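PDB 3DTZ: putative Chlorite dismutase TA0507 from Thermoplasma acidophilum, which is of unknown function but belongs to the chlorite dismutase family, so it probably binds heme and acts as an oxidoreductase. Local coordinates for residues D[52-57]-D[96-101]; D[135-140]-D[178-183]; D[143-148]-D[192-197]; D[167-172]-D[210-215]. One frame throughout, in Å; residues are numbered along the deposited sequence. Where two conformers were deposited one is given.

Contact 1: D[52-57]-D[96-101]; sequences RSIDEF and ERVQAS
Phe57 and Arg97 meet across a pair of antiparallel helices that pack against the sheet of this chlorite dismutase-family subunit. The axes of 52-57 and 96-101 run at 170° to each other and approach to 10.7 Å, a wide spacing that leaves room for long side chains between them. Arg97 fills much of that room. Its CG stands anti to the backbone N, and a bend at the next torsion (70°) sends the chain past Phe57, the two side chains sliding by in opposite directions. The methylene Arg97 CG sits over the middle of the Phe57 ring, 3.6 Å from its centroid and only 8° off the normal, a clean CH-pi contact. The aliphatic part of the arginine is thus used as a hydrophobic group, while the guanidinium continues toward the first helix, where its NH2 comes within 2.8 Å of Ser53 OG. A small hydroxyl suits this spot, since it gives the charged end a polar neighbour in little space. Deeper in, the contact turns apolar. Ile54 CG2 touches Val98 CG2 at 4.1 Å, the two branched side chains meeting at about a right angle, and the longer branch of Ile54 puts CD1 3.8 Å from Ser101 CB. Below this layer lies the sheet: Ile54 also rests on Phe67 of strand 64-72, and Val98 on Leu29 and Tyr31 of strand 25-33. Helix 88-102 turns another side to a second subunit, where Glu96 forms a salt bridge with Arg71 of that neighbouring chain.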
# COMPACT_ATOMS: atom_id res chain seq x y z
N ARG D 52 -0.67 22.65 -24.19
CA ARG D 52 -0.58 22.91 -25.63
C ARG D 52 0.80 22.48 -26.15
O ARG D 52 0.90 21.87 -27.20
CB ARG D 52 -0.90 24.37 -25.93
CG ARG D 52 -2.40 24.66 -25.88
CD ARG D 52 -2.76 26.08 -26.36
NE ARG D 52 -2.46 27.08 -25.33
CZ ARG D 52 -1.60 28.09 -25.46
NH1 ARG D 52 -0.93 28.31 -26.60
NH2 ARG D 52 -1.43 28.92 -24.44
N SER D 53 1.86 22.81 -25.42
CA SER D 53 3.21 22.42 -25.83
C SER D 53 3.43 20.90 -25.88
O SER D 53 4.06 20.40 -26.82
CB SER D 53 4.26 23.10 -24.97
OG SER D 53 5.56 22.78 -25.46
N ILE D 54 2.92 20.16 -24.89
CA ILE D 54 2.96 18.70 -24.93
C ILE D 54 2.30 18.19 -26.21
O ILE D 54 2.87 17.39 -26.93
CB ILE D 54 2.30 18.07 -23.66
CG1 ILE D 54 3.12 18.44 -22.42
CG2 ILE D 54 2.19 16.54 -23.80
CD1 ILE D 54 2.58 17.88 -21.10
N ASP D 55 1.12 18.73 -26.50
CA ASP D 55 0.38 18.32 -27.68
C ASP D 55 1.19 18.58 -28.96
O ASP D 55 1.25 17.72 -29.84
CB ASP D 55 -0.97 19.03 -27.69
CG ASP D 55 -1.88 18.54 -28.77
OD1 ASP D 55 -2.34 17.39 -28.71
OD2 ASP D 55 -2.12 19.31 -29.70
N GLU D 56 1.85 19.74 -29.01
CA GLU D 56 2.70 20.11 -30.14
C GLU D 56 3.91 19.17 -30.30
O GLU D 56 4.31 18.87 -31.43
CB GLU D 56 3.14 21.59 -30.05
CG GLU D 56 4.29 21.91 -29.08
CD GLU D 56 4.63 23.41 -28.97
OE1 GLU D 56 3.71 24.26 -29.10
OE2 GLU D 56 5.81 23.74 -28.75
N PHE D 57 4.47 18.71 -29.17
CA PHE D 57 5.59 17.74 -29.17
C PHE D 57 5.19 16.46 -29.93
O PHE D 57 5.95 15.96 -30.77
CB PHE D 57 5.99 17.41 -27.73
CG PHE D 57 6.92 16.23 -27.59
CD1 PHE D 57 8.32 16.40 -27.67
CD2 PHE D 57 6.40 14.96 -27.35
CE1 PHE D 57 9.20 15.30 -27.54
CE2 PHE D 57 7.27 13.86 -27.21
CZ PHE D 57 8.67 14.04 -27.30
N GLU D 96 9.64 10.96 -20.93
CA GLU D 96 10.49 11.96 -20.26
C GLU D 96 9.99 13.39 -20.50
O GLU D 96 10.08 14.22 -19.60
CB GLU D 96 11.92 11.85 -20.73
CG GLU D 96 12.58 10.60 -20.16
CD GLU D 96 13.89 10.27 -20.82
OE1 GLU D 96 14.16 10.73 -21.97
OE2 GLU D 96 14.64 9.53 -20.17
N ARG D 97 9.47 13.62 -21.69
CA ARG D 97 8.91 14.92 -22.05
C ARG D 97 7.70 15.27 -21.17
O ARG D 97 7.60 16.38 -20.64
CB ARG D 97 8.49 14.90 -23.53
CG ARG D 97 7.77 16.18 -24.01
CD ARG D 97 8.72 17.36 -24.10
NE ARG D 97 8.06 18.54 -24.68
CZ ARG D 97 7.22 19.32 -24.00
NH1 ARG D 97 6.96 19.06 -22.73
NH2 ARG D 97 6.66 20.37 -24.59
N VAL D 98 6.75 14.34 -21.11
CA VAL D 98 5.56 14.50 -20.28
C VAL D 98 5.98 14.65 -18.79
O VAL D 98 5.57 15.57 -18.10
CB VAL D 98 4.56 13.36 -20.49
CG1 VAL D 98 3.39 13.49 -19.48
CG2 VAL D 98 4.03 13.38 -21.95
N GLN D 99 6.81 13.74 -18.32
CA GLN D 99 7.29 13.84 -16.94
C GLN D 99 7.97 15.17 -16.59
O GLN D 99 7.72 15.74 -15.52
CB GLN D 99 8.18 12.64 -16.59
CG GLN D 99 8.51 12.55 -15.11
CD GLN D 99 7.86 11.35 -14.44
OE1 GLN D 99 6.62 11.18 -14.49
NE2 GLN D 99 8.72 10.46 -13.84
N ALA D 100 8.84 15.67 -17.48
CA ALA D 100 9.59 16.92 -17.23
C ALA D 100 8.62 18.08 -17.13
O ALA D 100 8.83 19.00 -16.34
CB ALA D 100 10.59 17.17 -18.35
N SER D 101 7.56 18.03 -17.94
CA SER D 101 6.56 19.10 -17.94
C SER D 101 5.65 19.05 -16.73
O SER D 101 5.23 20.10 -16.21
CB SER D 101 5.72 19.05 -19.23
OG SER D 101 6.49 19.66 -20.27

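Contact 2: D[135-140]-D[178-183]; sequences PPLRYF and GIRSYT
Leu137 lies over one face of the Arg180 guanidinium, with Leu137 CG 3.7 Å above the plane and shifted toward its rim. The leucine branch CD2 reaches the same flat group, 3.6 Å from Arg180 NH1, so an apolar side chain covers the face of a cation whose hydrogen-bonding directions all lie at its edge. That edge is used: Arg180 NH2 donates to Pro135 O at 2.8 Å. The oxygen is only 8° out of the guanidinium plane, whereas the donor stands well above the carbonyl plane of Pro135, and the N-H...O angle of 141° makes the bond somewhat bent. Bends at the second and third torsions of Arg180 turn its chain across to the proline pair instead of letting it run straight out from the strand. An arginine suits the place because it is long enough to reach from strand 180-185 to the loop and can offer face and edge to different partners. The other branch of Leu137 makes a tight, unusually short contact with the backbone, CD1 lying 3.1 Å from Gly178 O. Gly178 itself has a positive phi (87°), which glycine, having no CB, readily adopts. Arg180 NH2 also forms a salt bridge with Glu199, whose OE1 accepts a hydrogen bond from Leu137 N. Strands 139-147 and 180-185 are not paired with each other: strand 194-200, which carries Glu199, runs between them, giving the order 180-185, 194-200, 139-147, 229-234 of an antiparallel ferredoxin-like domain.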
# COMPACT_ATOMS: atom_id res chain seq x y z
N PRO D 135 -10.35 9.55 -35.53
CA PRO D 135 -10.60 10.50 -34.45
C PRO D 135 -11.14 9.76 -33.23
O PRO D 135 -12.00 8.88 -33.39
CB PRO D 135 -11.67 11.44 -35.04
CG PRO D 135 -11.52 11.31 -36.51
CD PRO D 135 -11.12 9.86 -36.74
N PRO D 136 -10.61 10.07 -32.03
CA PRO D 136 -10.96 9.28 -30.88
C PRO D 136 -12.41 9.43 -30.45
O PRO D 136 -13.04 10.46 -30.71
CB PRO D 136 -9.99 9.79 -29.78
CG PRO D 136 -9.65 11.16 -30.20
CD PRO D 136 -9.65 11.14 -31.71
N LEU D 137 -12.92 8.39 -29.79
CA LEU D 137 -14.26 8.40 -29.20
C LEU D 137 -14.23 9.20 -27.88
O LEU D 137 -13.15 9.55 -27.39
CB LEU D 137 -14.77 6.97 -28.97
CG LEU D 137 -14.80 6.12 -30.24
CD1 LEU D 137 -15.57 4.84 -29.98
CD2 LEU D 137 -15.43 6.88 -31.45
N ARG D 138 -15.41 9.50 -27.34
CA ARG D 138 -15.53 10.47 -26.27
C ARG D 138 -14.92 9.96 -24.95
O ARG D 138 -14.48 10.77 -24.13
CB ARG D 138 -17.00 10.81 -26.04
CG ARG D 138 -17.29 11.60 -24.74
CD ARG D 138 -18.76 11.99 -24.62
NE ARG D 138 -19.02 13.12 -25.52
CZ ARG D 138 -19.53 14.30 -25.17
NH1 ARG D 138 -19.92 14.56 -23.92
NH2 ARG D 138 -19.69 15.23 -26.10
N TYR D 139 -14.91 8.65 -24.75
CA TYR D 139 -14.39 8.05 -23.51
C TYR D 139 -13.29 7.02 -23.77
O TYR D 139 -13.19 6.46 -24.87
CB TYR D 139 -15.50 7.37 -22.69
CG TYR D 139 -16.65 8.27 -22.39
CD1 TYR D 139 -16.57 9.20 -21.35
CD2 TYR D 139 -17.81 8.22 -23.16
CE1 TYR D 139 -17.66 10.07 -21.08
CE2 TYR D 139 -18.89 9.04 -22.90
CZ TYR D 139 -18.81 9.97 -21.87
OH TYR D 139 -19.89 10.79 -21.64
N PHE D 140 -12.50 6.77 -22.74
CA PHE D 140 -11.35 5.87 -22.81
C PHE D 140 -11.33 5.07 -21.51
O PHE D 140 -11.53 5.65 -20.43
CB PHE D 140 -10.10 6.73 -22.90
CG PHE D 140 -8.80 5.97 -23.01
CD1 PHE D 140 -8.52 5.15 -24.11
CD2 PHE D 140 -7.84 6.11 -22.04
CE1 PHE D 140 -7.30 4.45 -24.22
CE2 PHE D 140 -6.61 5.44 -22.17
CZ PHE D 140 -6.35 4.62 -23.25
N GLY D 178 -19.95 0.03 -31.47
CA GLY D 178 -19.13 1.23 -31.55
C GLY D 178 -17.90 1.28 -30.64
O GLY D 178 -17.14 2.24 -30.71
N ILE D 179 -17.71 0.26 -29.83
CA ILE D 179 -16.48 0.18 -28.99
C ILE D 179 -15.24 -0.23 -29.82
O ILE D 179 -15.31 -1.14 -30.67
CB ILE D 179 -16.69 -0.80 -27.80
CG1 ILE D 179 -17.81 -0.26 -26.89
CG2 ILE D 179 -15.36 -1.07 -27.05
CD1 ILE D 179 -18.39 -1.26 -25.89
N ARG D 180 -14.11 0.42 -29.59
CA ARG D 180 -12.85 0.01 -30.20
C ARG D 180 -12.01 -0.61 -29.12
O ARG D 180 -11.71 0.06 -28.14
CB ARG D 180 -12.08 1.17 -30.84
CG ARG D 180 -13.00 1.94 -31.74
CD ARG D 180 -12.29 2.55 -32.88
NE ARG D 180 -11.84 3.90 -32.60
CZ ARG D 180 -12.44 5.01 -33.06
NH1 ARG D 180 -13.54 4.95 -33.79
NH2 ARG D 180 -11.93 6.17 -32.76
N SER D 181 -11.62 -1.86 -29.35
CA SER D 181 -10.90 -2.65 -28.34
C SER D 181 -9.46 -2.91 -28.75
O SER D 181 -9.20 -3.28 -29.90
CB SER D 181 -11.63 -3.98 -28.14
OG SER D 181 -10.95 -4.79 -27.21
N TYR D 182 -8.54 -2.76 -27.79
CA TYR D 182 -7.13 -3.05 -28.02
C TYR D 182 -6.56 -3.86 -26.86
O TYR D 182 -6.60 -3.42 -25.70
CB TYR D 182 -6.33 -1.76 -28.16
CG TYR D 182 -6.88 -0.73 -29.11
CD1 TYR D 182 -6.57 -0.77 -30.47
CD2 TYR D 182 -7.68 0.30 -28.65
CE1 TYR D 182 -7.06 0.20 -31.35
CE2 TYR D 182 -8.18 1.27 -29.52
CZ TYR D 182 -7.86 1.21 -30.86
OH TYR D 182 -8.38 2.17 -31.70
N THR D 183 -6.02 -5.03 -27.19
CA THR D 183 -5.29 -5.85 -26.23
C THR D 183 -3.81 -5.60 -26.45
O THR D 183 -3.31 -5.62 -27.59
CB THR D 183 -5.59 -7.36 -26.43
OG1 THR D 183 -6.98 -7.60 -26.14
CG2 THR D 183 -4.75 -8.17 -25.47

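Contact 3: D[143-148]-D[192-197]; sequences YPMSKT and QEFVVL
Pro144 and Gln192 press together where the loop before strand 194-200 meets strand 139-147, with Pro144 CB 3.5 Å from Gln192 CG. The glutamine has CG in the crowded position between its backbone N and carbonyl carbon (chi1 67°), then bends again, which lays its CB and CG against Pro144 CB. Proline costs no hydrogen bond to 194-200 here, since Pro144 and Val195 form a non-hydrogen-bonded pair. On either side of it the backbones are firmly joined: Tyr143 and Val196 exchange two hydrogen bonds, and Met145 N donates to Phe194 O at 2.8 Å. The regular ladder then breaks into a classic beta bulge, Glu193 and Phe194 both facing Met145. Met145 O takes a bond of 2.8 Å from Phe194 N and a weak one from Glu193 N, and the latter is better served by Ser146 OG at 3.1 Å. This serine is a short side chain with an acceptor exactly where the extra residue leaves an amide to satisfy. Glu193, extended beyond CG, reaches along the strand: its OE1 accepts from Lys147 N at 2.8 Å, met from above the carboxylate plane, and from the hydroxyl of Tyr152. The Met145-Phe194 end of the opposite face is looser and partly exposed, residue 145 being a selenomethionine. There the selenium lies oblique to the ring, 5.0 Å from its centroid, in a Met-aromatic contact, and CE only touches Val196 CG2 at 4.1 Å. Toward the strand end a water donates to both Lys147 O and Glu193 OE2, while OE2 also pairs with Arg214 of a second subunit.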
# COMPACT_ATOMS: atom_id res chain seq x y z
N TYR D 143 -6.96 -0.57 -18.35
CA TYR D 143 -6.49 -1.17 -17.11
C TYR D 143 -5.51 -2.30 -17.34
O TYR D 143 -5.58 -2.97 -18.38
CB TYR D 143 -7.66 -1.67 -16.26
CG TYR D 143 -8.64 -2.52 -17.00
CD1 TYR D 143 -9.67 -1.92 -17.72
CD2 TYR D 143 -8.57 -3.92 -16.96
CE1 TYR D 143 -10.60 -2.67 -18.40
CE2 TYR D 143 -9.51 -4.69 -17.67
CZ TYR D 143 -10.52 -4.03 -18.37
OH TYR D 143 -11.48 -4.72 -19.09
N PRO D 144 -4.63 -2.53 -16.34
CA PRO D 144 -3.80 -3.72 -16.37
C PRO D 144 -4.63 -4.96 -16.11
O PRO D 144 -5.68 -4.87 -15.46
CB PRO D 144 -2.79 -3.51 -15.23
CG PRO D 144 -3.15 -2.29 -14.51
CD PRO D 144 -4.43 -1.72 -15.12
N MSE D 145 -4.17 -6.10 -16.61
CA MSE D 145 -4.84 -7.37 -16.36
C MSE D 145 -3.77 -8.49 -16.44
O MSE D 145 -2.79 -8.38 -17.19
CB MSE D 145 -5.96 -7.59 -17.38
CG MSE D 145 -6.74 -8.84 -17.10
SE MSE D 145 -6.08 -10.34 -18.15
CE MSE D 145 -6.96 -9.75 -19.75
N SER D 146 -3.96 -9.52 -15.64
CA SER D 146 -3.07 -10.68 -15.68
C SER D 146 -3.93 -11.94 -15.57
O SER D 146 -5.13 -11.88 -15.23
CB SER D 146 -2.03 -10.63 -14.56
OG SER D 146 -1.13 -9.54 -14.72
N LYS D 147 -3.32 -13.08 -15.86
CA LYS D 147 -4.02 -14.37 -15.70
C LYS D 147 -3.25 -15.27 -14.75
O LYS D 147 -2.04 -15.08 -14.56
CB LYS D 147 -4.24 -15.00 -17.07
CG LYS D 147 -5.24 -14.21 -17.87
CD LYS D 147 -5.47 -14.71 -19.27
CE LYS D 147 -6.48 -13.81 -19.96
NZ LYS D 147 -7.26 -14.54 -21.00
N THR D 148 -3.95 -16.21 -14.10
CA THR D 148 -3.29 -17.12 -13.16
C THR D 148 -2.32 -18.05 -13.90
O THR D 148 -2.53 -18.33 -15.09
CB THR D 148 -4.33 -17.91 -12.29
OG1 THR D 148 -5.24 -18.60 -13.13
CG2 THR D 148 -5.14 -16.95 -11.44
N GLN D 192 2.18 -6.07 -15.03
CA GLN D 192 0.98 -6.80 -15.44
C GLN D 192 1.33 -7.52 -16.75
O GLN D 192 2.34 -7.19 -17.40
CB GLN D 192 -0.18 -5.83 -15.68
CG GLN D 192 -0.01 -4.87 -16.88
CD GLN D 192 0.95 -3.71 -16.63
OE1 GLN D 192 0.83 -2.96 -15.64
NE2 GLN D 192 1.92 -3.58 -17.53
N GLU D 193 0.53 -8.52 -17.11
CA GLU D 193 0.74 -9.24 -18.36
C GLU D 193 0.15 -8.53 -19.55
O GLU D 193 0.72 -8.58 -20.64
CB GLU D 193 0.17 -10.65 -18.27
CG GLU D 193 0.95 -11.51 -17.27
CD GLU D 193 0.34 -12.86 -16.92
OE1 GLU D 193 -0.87 -13.11 -17.17
OE2 GLU D 193 1.10 -13.69 -16.34
N PHE D 194 -1.01 -7.92 -19.33
CA PHE D 194 -1.74 -7.19 -20.37
C PHE D 194 -2.13 -5.79 -19.92
O PHE D 194 -2.38 -5.55 -18.74
CB PHE D 194 -3.00 -7.95 -20.78
CG PHE D 194 -2.73 -9.36 -21.23
CD1 PHE D 194 -2.34 -9.61 -22.54
CD2 PHE D 194 -2.86 -10.44 -20.35
CE1 PHE D 194 -2.08 -10.91 -22.98
CE2 PHE D 194 -2.59 -11.77 -20.78
CZ PHE D 194 -2.21 -11.98 -22.12
N VAL D 195 -2.20 -4.86 -20.87
CA VAL D 195 -2.92 -3.62 -20.60
C VAL D 195 -4.04 -3.56 -21.66
O VAL D 195 -3.76 -3.62 -22.88
CB VAL D 195 -2.03 -2.38 -20.64
CG1 VAL D 195 -2.87 -1.12 -20.26
CG2 VAL D 195 -0.82 -2.53 -19.68
N VAL D 196 -5.29 -3.56 -21.21
CA VAL D 196 -6.38 -3.59 -22.20
C VAL D 196 -6.94 -2.17 -22.29
O VAL D 196 -7.15 -1.51 -21.26
CB VAL D 196 -7.47 -4.62 -21.86
CG1 VAL D 196 -8.26 -4.87 -23.08
CG2 VAL D 196 -6.82 -5.98 -21.47
N LEU D 197 -7.08 -1.69 -23.52
CA LEU D 197 -7.51 -0.31 -23.79
C LEU D 197 -8.81 -0.32 -24.60
O LEU D 197 -8.95 -1.11 -25.55
CB LEU D 197 -6.44 0.44 -24.58
CG LEU D 197 -5.01 0.34 -24.04
CD1 LEU D 197 -4.02 1.03 -24.97
CD2 LEU D 197 -4.92 0.88 -22.61
O HOH W 1 0.67 -15.89 -14.95

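Contact 4: D[167-172]-D[210-215]; sequences IKMALN and TEKLRE
Met169, with CG anti to its backbone N (chi1 -167°) and the next torsion also extended, reaches straight out from helix 156-172 toward Lys212, Leu213 and Glu215. Only the last torsion turns (-59°), folding the methyl group in beside the backbone of 210-215. Leu213 complements it: its CG is placed anti to the carbonyl carbon (chi1 -69°), which carries the branched end back between Met169 and Ala170, so that methionine and leucine slide past each other in opposite directions. Leu213 CD2 is the meeting point, 3.9 Å from Met169 CB and equally far from Ala170 CB. It comes closer still to the helix backbone, 3.6 Å from Ala170 N, an approach that the small alanine allows. Residue 169 is a selenomethionine, and its selenium lies 3.7 Å from Lys212 O, next to the polar rim of the contact. The lysine chain crosses Met169 at about a right angle and is bent at its second and last torsions, leaving Lys212 NZ 3.7 Å from the selenium and in a long salt bridge with Glu215 OE1. Glu215 also helps to cover the selenomethionine with its CB, and packs on Tyr152 of a neighbouring subunit. A flexible, unbranched methionine suits this partly exposed edge, where its neighbours are partly apolar and partly charged. Helix to helix, the contact joins 156-172 to 203-213, two helices that follow strands 139-147 and 194-200 in the beta-alpha-beta-beta-alpha-beta order of a ferredoxin-like fold.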
# COMPACT_ATOMS: atom_id res chain seq x y z
N ILE D 167 -15.03 -14.08 -26.84
CA ILE D 167 -15.05 -13.23 -28.04
C ILE D 167 -16.44 -13.24 -28.68
O ILE D 167 -17.00 -12.17 -28.97
CB ILE D 167 -13.94 -13.67 -29.06
CG1 ILE D 167 -12.55 -13.48 -28.46
CG2 ILE D 167 -14.03 -12.88 -30.37
CD1 ILE D 167 -11.47 -14.37 -29.07
N LYS D 168 -17.00 -14.44 -28.87
CA LYS D 168 -18.37 -14.64 -29.35
C LYS D 168 -19.39 -13.89 -28.48
O LYS D 168 -20.29 -13.22 -29.00
CB LYS D 168 -18.66 -16.15 -29.37
CG LYS D 168 -20.03 -16.57 -29.85
CD LYS D 168 -20.08 -18.10 -29.99
CE LYS D 168 -21.29 -18.58 -30.81
NZ LYS D 168 -22.58 -18.17 -30.19
N MSE D 169 -19.23 -14.01 -27.16
CA MSE D 169 -20.13 -13.36 -26.20
C MSE D 169 -20.07 -11.82 -26.28
O MSE D 169 -21.11 -11.16 -26.25
CB MSE D 169 -19.83 -13.84 -24.79
CG MSE D 169 -20.89 -13.45 -23.79
SE MSE D 169 -20.61 -14.08 -21.99
CE MSE D 169 -20.55 -16.01 -22.29
N ALA D 170 -18.86 -11.27 -26.40
CA ALA D 170 -18.67 -9.83 -26.58
C ALA D 170 -19.29 -9.32 -27.88
O ALA D 170 -20.02 -8.32 -27.90
CB ALA D 170 -17.21 -9.49 -26.52
N LEU D 171 -19.00 -10.03 -28.98
CA LEU D 171 -19.51 -9.68 -30.30
C LEU D 171 -21.04 -9.65 -30.36
O LEU D 171 -21.62 -8.83 -31.06
CB LEU D 171 -18.97 -10.66 -31.34
CG LEU D 171 -18.65 -10.14 -32.74
CD1 LEU D 171 -17.49 -9.15 -32.71
CD2 LEU D 171 -18.32 -11.31 -33.66
N ASN D 172 -21.68 -10.54 -29.60
CA ASN D 172 -23.13 -10.70 -29.64
C ASN D 172 -23.91 -9.73 -28.74
O ASN D 172 -25.13 -9.67 -28.83
CB ASN D 172 -23.52 -12.15 -29.33
N THR D 210 -19.41 -5.27 -19.98
CA THR D 210 -18.48 -5.88 -19.04
C THR D 210 -19.23 -6.79 -18.06
O THR D 210 -18.78 -7.89 -17.76
CB THR D 210 -17.63 -4.81 -18.30
OG1 THR D 210 -17.00 -3.98 -19.27
CG2 THR D 210 -16.54 -5.44 -17.47
N GLU D 211 -20.37 -6.33 -17.58
CA GLU D 211 -21.15 -7.12 -16.62
C GLU D 211 -21.58 -8.46 -17.26
O GLU D 211 -21.50 -9.51 -16.63
CB GLU D 211 -22.37 -6.34 -16.18
CG GLU D 211 -23.18 -7.05 -15.07
CD GLU D 211 -24.45 -6.29 -14.74
OE1 GLU D 211 -24.63 -5.16 -15.22
OE2 GLU D 211 -25.28 -6.85 -13.99
N LYS D 212 -22.03 -8.39 -18.51
CA LYS D 212 -22.40 -9.61 -19.23
C LYS D 212 -21.21 -10.57 -19.38
O LYS D 212 -21.34 -11.78 -19.22
CB LYS D 212 -23.00 -9.28 -20.58
CG LYS D 212 -23.52 -10.51 -21.34
CD LYS D 212 -24.62 -11.25 -20.56
CE LYS D 212 -25.26 -12.35 -21.40
NZ LYS D 212 -24.20 -13.16 -22.06
N LEU D 213 -20.04 -10.01 -19.68
CA LEU D 213 -18.84 -10.82 -19.89
C LEU D 213 -18.32 -11.49 -18.63
O LEU D 213 -17.46 -12.39 -18.72
CB LEU D 213 -17.75 -10.00 -20.60
CG LEU D 213 -18.02 -9.64 -22.06
CD1 LEU D 213 -16.99 -8.64 -22.54
CD2 LEU D 213 -18.00 -10.89 -22.95
N ARG D 214 -18.85 -11.11 -17.46
CA ARG D 214 -18.56 -11.84 -16.22
C ARG D 214 -19.07 -13.28 -16.31
O ARG D 214 -18.70 -14.14 -15.51
CB ARG D 214 -19.19 -11.16 -14.98
CG ARG D 214 -18.55 -9.82 -14.56
CD ARG D 214 -17.10 -10.02 -14.17
NE ARG D 214 -16.51 -8.98 -13.32
CZ ARG D 214 -15.74 -7.97 -13.74
NH1 ARG D 214 -15.48 -7.78 -15.03
NH2 ARG D 214 -15.22 -7.10 -12.85
N GLU D 215 -19.94 -13.52 -17.30
CA GLU D 215 -20.58 -14.82 -17.49
C GLU D 215 -19.71 -15.80 -18.30
O GLU D 215 -20.04 -16.99 -18.40
CB GLU D 215 -21.99 -14.66 -18.11
CG GLU D 215 -22.97 -13.92 -17.17
CD GLU D 215 -24.35 -13.66 -17.78
OE1 GLU D 215 -24.79 -14.42 -18.67
OE2 GLU D 215 -25.01 -12.69 -17.34

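Contact 1 is complete before the other three begin along the chain, and its centre is about 27 Å from that of contact 3 and 38 Å from that of contact 4, both across the middle of the subunit. Contacts 2, 3 and 4 interlock in sequence, their segments alternating, and their centres lie about 17 Å from one another. Contacts 2 and 3 share strand 139-147 and touch directly, Tyr182 N lying 2.8 Å from Leu197 O in a probable hydrogen bond. Strand 194-200 of contact 3 leads into helix 203-213 of contact 4. One antiparallel sheet thus connects two separate helix pairs, and all four contacts reach neighbouring subunits, contact 2 through Tyr139.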